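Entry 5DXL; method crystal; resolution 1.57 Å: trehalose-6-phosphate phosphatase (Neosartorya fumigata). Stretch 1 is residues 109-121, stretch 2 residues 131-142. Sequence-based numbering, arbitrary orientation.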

ATOM      1  N   ASP A 109       9.014 -18.865  -2.345  1.00 16.19           N
ATOM      2  CA  ASP A 109      10.343 -19.440  -2.534  1.00 13.34           C
ATOM      3  C   ASP A 109      11.367 -18.310  -2.634  1.00 15.19           C
ATOM      4  O   ASP A 109      11.440 -17.622  -3.646  1.00 16.60           O
ATOM      5  CB  ASP A 109      10.350 -20.325  -3.791  1.00 18.89           C
ATOM      6  CG  ASP A 109      11.734 -20.841  -4.164  1.00 16.99           C
ATOM      7  OD1 ASP A 109      12.720 -20.610  -3.438  1.00 15.55           O
ATOM      8  OD2 ASP A 109      11.831 -21.509  -5.218  1.00 22.76           O
HETATM    9  N   MSE A 110      12.172 -18.124  -1.597  1.00 13.83           N
HETATM   10  CA  MSE A 110      13.149 -17.048  -1.636  1.00 14.68           C
HETATM   11  C   MSE A 110      14.535 -17.553  -2.038  1.00 13.62           C
HETATM   12  O   MSE A 110      15.559 -16.981  -1.656  1.00 13.99           O
HETATM   13  CB  MSE A 110      13.186 -16.321  -0.298  1.00 16.24           C
HETATM   14  CG  MSE A 110      11.882 -15.568  -0.053  1.00 19.29           C
HETATM   15 SE   MSE A 110      11.983 -14.364   1.471  1.00 24.93          SE
HETATM   16  CE  MSE A 110      11.672 -15.700   2.875  1.00 18.59           C
ATOM     17  N   GLY A 111      14.553 -18.621  -2.831  1.00 14.09           N
ATOM     18  CA  GLY A 111      15.799 -19.138  -3.375  1.00 13.87           C
ATOM     19  C   GLY A 111      16.565 -18.086  -4.164  1.00 13.30           C
ATOM     20  O   GLY A 111      17.789 -18.171  -4.271  1.00 14.33           O
ATOM     21  N   TRP A 112      15.834 -17.116  -4.715  1.00 13.54           N
ATOM     22  CA  TRP A 112      16.454 -16.008  -5.452  1.00 13.56           C
ATOM     23  C   TRP A 112      17.470 -15.258  -4.597  1.00 16.28           C
ATOM     24  O   TRP A 112      18.442 -14.697  -5.122  1.00 14.57           O
ATOM     25  CB  TRP A 112      15.387 -15.034  -5.979  1.00 13.99           C
ATOM     26  CG  TRP A 112      14.532 -14.384  -4.933  1.00 13.56           C
ATOM     27  CD1 TRP A 112      13.309 -14.816  -4.490  1.00 15.67           C
ATOM     28  CD2 TRP A 112      14.815 -13.174  -4.216  1.00 12.94           C
ATOM     29  NE1 TRP A 112      12.820 -13.952  -3.538  1.00 14.38           N
ATOM     30  CE2 TRP A 112      13.720 -12.935  -3.353  1.00 15.22           C
ATOM     31  CE3 TRP A 112      15.881 -12.266  -4.223  1.00 15.61           C
ATOM     32  CZ2 TRP A 112      13.669 -11.835  -2.497  1.00 14.56           C
ATOM     33  CZ3 TRP A 112      15.828 -11.173  -3.373  1.00 17.01           C
ATOM     34  CH2 TRP A 112      14.732 -10.968  -2.521  1.00 17.37           C
ATOM     35  N   GLN A 113      17.272 -15.253  -3.282  1.00 13.09           N
ATOM     36  CA  GLN A 113      18.176 -14.519  -2.405  1.00 11.47           C
ATOM     37  C   GLN A 113      19.595 -15.090  -2.435  1.00 15.92           C
ATOM     38  O   GLN A 113      20.563 -14.355  -2.296  1.00 15.45           O
ATOM     39  CB  GLN A 113      17.652 -14.497  -0.975  1.00 16.64           C
ATOM     40  CG  GLN A 113      16.386 -13.681  -0.837  1.00 15.52           C
ATOM     41  CD  GLN A 113      16.162 -13.214   0.578  1.00 21.80           C
ATOM     42  OE1 GLN A 113      16.956 -13.504   1.470  1.00 29.77           O
ATOM     43  NE2 GLN A 113      15.078 -12.480   0.796  1.00 22.60           N
ATOM     44  N   LYS A 114      19.707 -16.403  -2.610  1.00 15.89           N
ATOM     45  CA  LYS A 114      21.010 -17.044  -2.665  1.00 16.32           C
ATOM     46  C   LYS A 114      21.791 -16.530  -3.873  1.00 16.81           C
ATOM     47  O   LYS A 114      22.959 -16.164  -3.764  1.00 17.07           O
ATOM     48  CB  LYS A 114      20.869 -18.573  -2.730  1.00 18.54           C
ATOM     49  CG  LYS A 114      22.207 -19.312  -2.767  1.00 20.73           C
ATOM     50  CD  LYS A 114      22.026 -20.834  -2.679  1.00 22.63           C
ATOM     51  CE  LYS A 114      23.370 -21.546  -2.781  1.00 26.81           C
ATOM     52  NZ  LYS A 114      23.278 -22.979  -2.395  1.00 35.64           N
ATOM     53  N   GLU A 115      21.132 -16.488  -5.022  1.00 17.16           N
ATOM     54  CA  GLU A 115      21.808 -16.060  -6.241  1.00 16.29           C
ATOM     55  C   GLU A 115      22.104 -14.563  -6.216  1.00 19.03           C
ATOM     56  O   GLU A 115      23.172 -14.130  -6.641  1.00 16.97           O
ATOM     57  CB  GLU A 115      20.973 -16.409  -7.468  1.00 20.70           C
ATOM     58  CG  GLU A 115      21.730 -16.249  -8.770  1.00 28.83           C
ATOM     59  CD  GLU A 115      21.016 -16.872  -9.950  1.00 33.36           C
ATOM     60  OE1 GLU A 115      20.039 -17.614  -9.725  1.00 35.84           O
ATOM     61  OE2 GLU A 115      21.436 -16.617 -11.101  1.00 46.26           O
ATOM     62  N   VAL A 116      21.163 -13.771  -5.713  1.00 17.90           N
ATOM     63  CA  VAL A 116      21.375 -12.327  -5.650  1.00 13.47           C
ATOM     64  C   VAL A 116      22.531 -11.986  -4.717  1.00 15.32           C
ATOM     65  O   VAL A 116      23.345 -11.118  -5.033  1.00 14.83           O
ATOM     66  CB  VAL A 116      20.087 -11.581  -5.214  1.00 13.43           C
ATOM     67  CG1 VAL A 116      20.375 -10.093  -4.950  1.00 13.91           C
ATOM     68  CG2 VAL A 116      19.020 -11.716  -6.281  1.00 15.26           C
HETATM   69  N   MSE A 117      22.638 -12.678  -3.584  1.00 13.14           N
HETATM   70  CA  MSE A 117      23.771 -12.480  -2.684  1.00 14.71           C
HETATM   71  C   MSE A 117      25.102 -12.803  -3.378  1.00 16.17           C
HETATM   72  O   MSE A 117      26.075 -12.064  -3.245  1.00 17.54           O
HETATM   73  CB  MSE A 117      23.624 -13.333  -1.422  1.00 16.21           C
HETATM   74  CG  MSE A 117      22.575 -12.824  -0.440  1.00 17.76           C
HETATM   75 SE   MSE A 117      22.929 -10.977   0.126  1.00 22.67          SE
HETATM   76  CE  MSE A 117      24.616 -11.272   1.026  1.00 18.06           C
ATOM     77  N   GLU A 118      25.126 -13.909  -4.116  1.00 15.70           N
ATOM     78  CA  GLU A 118      26.333 -14.331  -4.812  1.00 20.19           C
ATOM     79  C   GLU A 118      26.759 -13.264  -5.825  1.00 20.29           C
ATOM     80  O   GLU A 118      27.938 -12.886  -5.890  1.00 17.76           O
ATOM     81  CB  GLU A 118      26.096 -15.683  -5.493  1.00 21.86           C
ATOM     82  CG  GLU A 118      27.352 -16.375  -5.968  1.00 34.72           C
ATOM     83  CD  GLU A 118      27.091 -17.813  -6.373  1.00 44.62           C
ATOM     84  OE1 GLU A 118      26.031 -18.360  -5.987  1.00 39.48           O
ATOM     85  OE2 GLU A 118      27.942 -18.392  -7.080  1.00 49.51           O
ATOM     86  N   VAL A 119      25.793 -12.772  -6.592  1.00 16.59           N
ATOM     87  CA  VAL A 119      26.037 -11.732  -7.584  1.00 17.27           C
ATOM     88  C   VAL A 119      26.450 -10.415  -6.924  1.00 20.53           C
ATOM     89  O   VAL A 119      27.441  -9.794  -7.314  1.00 16.04           O
ATOM     90  CB  VAL A 119      24.799 -11.498  -8.460  1.00 17.78           C
ATOM     91  CG1 VAL A 119      24.945 -10.229  -9.298  1.00 16.93           C
ATOM     92  CG2 VAL A 119      24.533 -12.709  -9.344  1.00 19.70           C
ATOM     93  N   PHE A 120      25.693  -9.978  -5.924  1.00 14.64           N
ATOM     94  CA  PHE A 120      26.062  -8.755  -5.221  1.00 12.59           C
ATOM     95  C   PHE A 120      27.447  -8.863  -4.562  1.00 17.00           C
ATOM     96  O   PHE A 120      28.210  -7.895  -4.555  1.00 15.87           O
ATOM     97  CB  PHE A 120      25.003  -8.397  -4.156  1.00 11.59           C
ATOM     98  CG  PHE A 120      23.774  -7.690  -4.691  1.00 11.48           C
ATOM     99  CD1 PHE A 120      23.678  -7.265  -6.004  1.00 12.35           C
ATOM    100  CD2 PHE A 120      22.699  -7.441  -3.838  1.00 10.66           C
ATOM    101  CE1 PHE A 120      22.532  -6.609  -6.462  1.00 11.94           C
ATOM    102  CE2 PHE A 120      21.556  -6.780  -4.281  1.00 10.21           C
ATOM    103  CZ  PHE A 120      21.469  -6.368  -5.591  1.00 11.68           C
ATOM    104  N   GLN A 121      27.785 -10.027  -4.008  1.00 18.73           N
ATOM    105  CA  GLN A 121      29.075 -10.172  -3.334  1.00 17.82           C
ATOM    106  C   GLN A 121      30.208 -10.040  -4.341  1.00 17.54           C
ATOM    107  O   GLN A 121      31.256  -9.459  -4.054  1.00 19.20           O
ATOM    108  CB  GLN A 121      29.175 -11.518  -2.614  1.00 22.32           C
ATOM    109  CG  GLN A 121      30.507 -11.732  -1.911  1.00 29.10           C
ATOM    110  CD  GLN A 121      30.758 -10.720  -0.800  1.00 36.39           C
ATOM    111  OE1 GLN A 121      29.821 -10.228  -0.167  1.00 31.75           O
ATOM    112  NE2 GLN A 121      32.029 -10.407  -0.558  1.00 38.61           N
ATOM    113  N   PHE A 131      28.690  -1.861  -0.732  1.00 14.03           N
ATOM    114  CA  PHE A 131      28.352  -2.854   0.283  1.00 14.15           C
ATOM    115  C   PHE A 131      26.937  -3.369   0.103  1.00 13.23           C
ATOM    116  O   PHE A 131      26.129  -2.774  -0.609  1.00 11.89           O
ATOM    117  CB  PHE A 131      28.526  -2.283   1.701  1.00 15.22           C
ATOM    118  CG  PHE A 131      27.547  -1.199   2.057  1.00 13.85           C
ATOM    119  CD1 PHE A 131      27.816   0.122   1.743  1.00 15.34           C
ATOM    120  CD2 PHE A 131      26.368  -1.498   2.729  1.00 16.11           C
ATOM    121  CE1 PHE A 131      26.929   1.128   2.072  1.00 18.78           C
ATOM    122  CE2 PHE A 131      25.470  -0.488   3.059  1.00 19.18           C
ATOM    123  CZ  PHE A 131      25.761   0.825   2.728  1.00 16.55           C
ATOM    124  N   ILE A 132      26.640  -4.469   0.785  1.00 12.93           N
ATOM    125  CA  ILE A 132      25.344  -5.113   0.668  1.00 14.27           C
ATOM    126  C   ILE A 132      24.529  -4.884   1.921  1.00 15.52           C
ATOM    127  O   ILE A 132      25.038  -5.065   3.030  1.00 15.44           O
ATOM    128  CB  ILE A 132      25.479  -6.623   0.449  1.00 13.77           C
ATOM    129  CG1 ILE A 132      26.281  -6.905  -0.826  1.00 16.29           C
ATOM    130  CG2 ILE A 132      24.095  -7.281   0.403  1.00 16.40           C
ATOM    131  CD1 ILE A 132      26.742  -8.348  -0.948  1.00 17.03           C
ATOM    132  N   GLU A 133      23.288  -4.450   1.729  1.00 12.37           N
ATOM    133  CA  GLU A 133      22.304  -4.369   2.801  1.00 11.83           C
ATOM    134  C   GLU A 133      21.321  -5.513   2.649  1.00 14.26           C
ATOM    135  O   GLU A 133      20.664  -5.660   1.619  1.00 13.60           O
ATOM    136  CB  GLU A 133      21.569  -3.027   2.775  1.00 10.35           C
ATOM    137  CG  GLU A 133      20.357  -2.989   3.726  1.00 16.06           C
ATOM    138  CD  GLU A 133      19.557  -1.700   3.620  1.00 19.89           C
ATOM    139  OE1 GLU A 133      19.738  -0.947   2.634  1.00 19.57           O
ATOM    140  OE2 GLU A 133      18.734  -1.433   4.531  1.00 22.70           O
ATOM    141  N   ARG A 134      21.225  -6.346   3.677  1.00 18.70           N
ATOM    142  CA  ARG A 134      20.294  -7.458   3.624  1.00 20.69           C
ATOM    143  C   ARG A 134      19.129  -7.211   4.580  1.00 24.54           C
ATOM    144  O   ARG A 134      19.329  -6.992   5.776  1.00 25.32           O
ATOM    145  CB  ARG A 134      21.017  -8.766   3.954  1.00 26.09           C
ATOM    146  CG  ARG A 134      20.118  -9.991   3.955  1.00 32.66           C
ATOM    147  CD  ARG A 134      20.911 -11.251   3.625  1.00 28.90           C
ATOM    148  NE  ARG A 134      20.046 -12.322   3.128  1.00 33.85           N
ATOM    149  CZ  ARG A 134      20.485 -13.514   2.737  1.00 33.52           C
ATOM    150  NH1 ARG A 134      21.782 -13.791   2.791  1.00 33.92           N
ATOM    151  NH2 ARG A 134      19.628 -14.430   2.294  1.00 30.50           N
ATOM    152  N   LYS A 135      17.916  -7.197   4.041  1.00 17.72           N
ATOM    153  CA  LYS A 135      16.723  -7.211   4.891  1.00 22.24           C
ATOM    154  C   LYS A 135      15.994  -8.539   4.723  1.00 26.37           C
ATOM    155  O   LYS A 135      16.444  -9.400   3.954  1.00 26.37           O
ATOM    156  CB  LYS A 135      15.805  -6.039   4.558  1.00 24.03           C
ATOM    157  CG  LYS A 135      16.365  -4.689   4.959  1.00 30.20           C
ATOM    158  CD  LYS A 135      15.244  -3.729   5.311  1.00 41.06           C
ATOM    159  CE  LYS A 135      15.782  -2.436   5.896  1.00 44.35           C
ATOM    160  NZ  LYS A 135      14.682  -1.550   6.372  1.00 50.45           N
ATOM    161  N   ARG A 136      14.874  -8.699   5.434  1.00 30.10           N
ATOM    162  CA  ARG A 136      14.100  -9.941   5.408  1.00 24.58           C
ATOM    163  C   ARG A 136      13.759 -10.330   3.980  1.00 25.92           C
ATOM    164  O   ARG A 136      13.972 -11.469   3.552  1.00 25.15           O
ATOM    165  CB  ARG A 136      12.811  -9.800   6.225  1.00 31.43           C
ATOM    166  CG  ARG A 136      12.040 -11.110   6.402  1.00 35.32           C
ATOM    167  CD  ARG A 136      10.532 -10.890   6.611  1.00 32.30           C
ATOM    168  NE  ARG A 136      10.249  -9.878   7.619  1.00 32.14           N
ATOM    169  CZ  ARG A 136      10.192 -10.121   8.923  1.00 37.16           C
ATOM    170  NH1 ARG A 136      10.401 -11.352   9.372  1.00 34.13           N
ATOM    171  NH2 ARG A 136       9.926  -9.139   9.775  1.00 34.61           N
ATOM    172  N   VAL A 137      13.244  -9.368   3.230  1.00 18.38           N
ATOM    173  CA  VAL A 137      12.688  -9.693   1.940  1.00 18.51           C
ATOM    174  C   VAL A 137      13.381  -8.942   0.801  1.00 20.58           C
ATOM    175  O   VAL A 137      13.314  -9.355  -0.359  1.00 28.16           O
ATOM    176  CB  VAL A 137      11.194  -9.412   1.930  1.00 27.59           C
ATOM    177  CG1 VAL A 137      10.517 -10.328   0.965  1.00 27.54           C
ATOM    178  CG2 VAL A 137      10.631  -9.684   3.314  1.00 28.13           C
ATOM    179  N   ALA A 138      14.058  -7.848   1.114  1.00 14.83           N
ATOM    180  CA  ALA A 138      14.721  -7.104   0.052  1.00 14.46           C
ATOM    181  C   ALA A 138      16.225  -7.111   0.226  1.00 15.02           C
ATOM    182  O   ALA A 138      16.726  -6.984   1.334  1.00 15.26           O
ATOM    183  CB  ALA A 138      14.210  -5.684   0.004  1.00 15.81           C
ATOM    184  N   LEU A 139      16.946  -7.237  -0.888  1.00 10.59           N
ATOM    185  CA  LEU A 139      18.405  -7.188  -0.864  1.00 10.73           C
ATOM    186  C   LEU A 139      18.852  -5.973  -1.652  1.00  9.92           C
ATOM    187  O   LEU A 139      18.394  -5.764  -2.769  1.00 12.18           O
ATOM    188  CB  LEU A 139      19.008  -8.463  -1.460  1.00 10.72           C
ATOM    189  CG  LEU A 139      18.698  -9.786  -0.751  1.00 14.57           C
ATOM    190  CD1 LEU A 139      19.370 -10.948  -1.467  1.00 14.21           C
ATOM    191  CD2 LEU A 139      19.134  -9.718   0.676  1.00 21.52           C
ATOM    192  N   THR A 140      19.730  -5.172  -1.065  1.00  7.94           N
ATOM    193  CA  THR A 140      20.112  -3.911  -1.694  1.00 10.02           C
ATOM    194  C   THR A 140      21.624  -3.764  -1.800  1.00 10.48           C
ATOM    195  O   THR A 140      22.353  -3.939  -0.821  1.00 12.04           O
ATOM    196  CB  THR A 140      19.537  -2.710  -0.918  1.00 12.87           C
ATOM    197  OG1 THR A 140      18.122  -2.873  -0.781  1.00 15.21           O
ATOM    198  CG2 THR A 140      19.806  -1.417  -1.685  1.00 12.03           C
ATOM    199  N   TRP A 141      22.091  -3.457  -3.008  1.00 10.59           N
ATOM    200  CA  TRP A 141      23.503  -3.179  -3.232  1.00 11.95           C
ATOM    201  C   TRP A 141      23.718  -1.666  -3.254  1.00  9.26           C
ATOM    202  O   TRP A 141      23.128  -0.980  -4.072  1.00 10.72           O
ATOM    203  CB  TRP A 141      23.976  -3.820  -4.548  1.00 11.98           C
ATOM    204  CG  TRP A 141      25.455  -3.709  -4.737  1.00  9.97           C
ATOM    205  CD1 TRP A 141      26.420  -4.155  -3.881  1.00 10.51           C
ATOM    206  CD2 TRP A 141      26.148  -3.111  -5.845  1.00 13.60           C
ATOM    207  NE1 TRP A 141      27.671  -3.879  -4.391  1.00 13.16           N
ATOM    208  CE2 TRP A 141      27.526  -3.237  -5.590  1.00 12.12           C
ATOM    209  CE3 TRP A 141      25.734  -2.491  -7.025  1.00 13.00           C
ATOM    210  CZ2 TRP A 141      28.495  -2.759  -6.474  1.00 13.22           C
ATOM    211  CZ3 TRP A 141      26.704  -2.014  -7.904  1.00 15.12           C
ATOM    212  CH2 TRP A 141      28.060  -2.153  -7.619  1.00 12.97           C
ATOM    213  N   HIS A 142      24.532  -1.164  -2.327  1.00  9.96           N
ATOM    214  CA  HIS A 142      24.787   0.273  -2.177  1.00 10.40           C
ATOM    215  C   HIS A 142      26.144   0.630  -2.759  1.00 11.71           C
ATOM    216  O   HIS A 142      27.115  -0.073  -2.507  1.00 12.20           O
ATOM    217  CB  HIS A 142      24.776   0.685  -0.695  1.00 12.87           C
ATOM    218  CG  HIS A 142      23.446   0.551  -0.013  1.00 13.95           C
ATOM    219  ND1 HIS A 142      22.566   1.607   0.109  1.00 19.48           N
ATOM    220  CD2 HIS A 142      22.863  -0.498   0.613  1.00 14.16           C
ATOM    221  CE1 HIS A 142      21.493   1.210   0.773  1.00 18.81           C
ATOM    222  NE2 HIS A 142      21.651  -0.061   1.098  1.00 14.51           N
TER
HETATM  223  O   HOH W   1      17.318 -11.984   3.652  1.00 28.80           O

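How do the two backbones lie against each other? Stretch 2 is a β-hairpin whose strands, 131-134 and 139-142, are joined by paired backbone bonds such as E133 N to T140 O (2.8 Å) and T140 N to E133 O (2.9 Å). The helix, which runs through Q121 and on beyond it, lies along one side of it, its axis 9.5 Å from the second strand and nearly parallel to it (7°), and 9.2 Å from the first, running roughly antiparallel (158°). Such spacing leaves room for a layer of side chains.

What fills that layer? L139 points toward the helix, and its CD1 meets V116 CG1 at 3.7 Å, M117 CG at 3.9 Å and W112 CZ3 at 4.0 Å, so one methyl touches successive turns. On the neighbouring strand, I132 CD1 packs against F120 CB (3.6 Å), while I132 CG2 lies 3.9 Å from the selenium, SE, of M117. These contacts are apolar and rest on close fit.

How does F120 engage W141? W141 CB sits over the face of the phenyl ring, 3.5 Å from its centroid and almost on the ring normal, a CH-π contact. The aromatic planes are near parallel but slid apart, so the rings barely overlap.

Where does polar chemistry enter? Q113 uses both ends of its amide: OE1 accepts from R134 NH2 (2.9 Å), and NE2 donates to R136 O (3.1 Å), tying the helix to the hairpin's turn. Water 1 reinforces this link, accepting from R134 NE (2.8 Å) and lying 2.7 Å from both Q113 OE1 and K135 O. M117 CG covers one face of the R134 guanidinium, 3.5 Å from NH1, leaving the edge for Q113. Nearby, V137 O meets the edge of the W112 ring, 3.0 Å from CH2, but is buried without a hydrogen-bond partner.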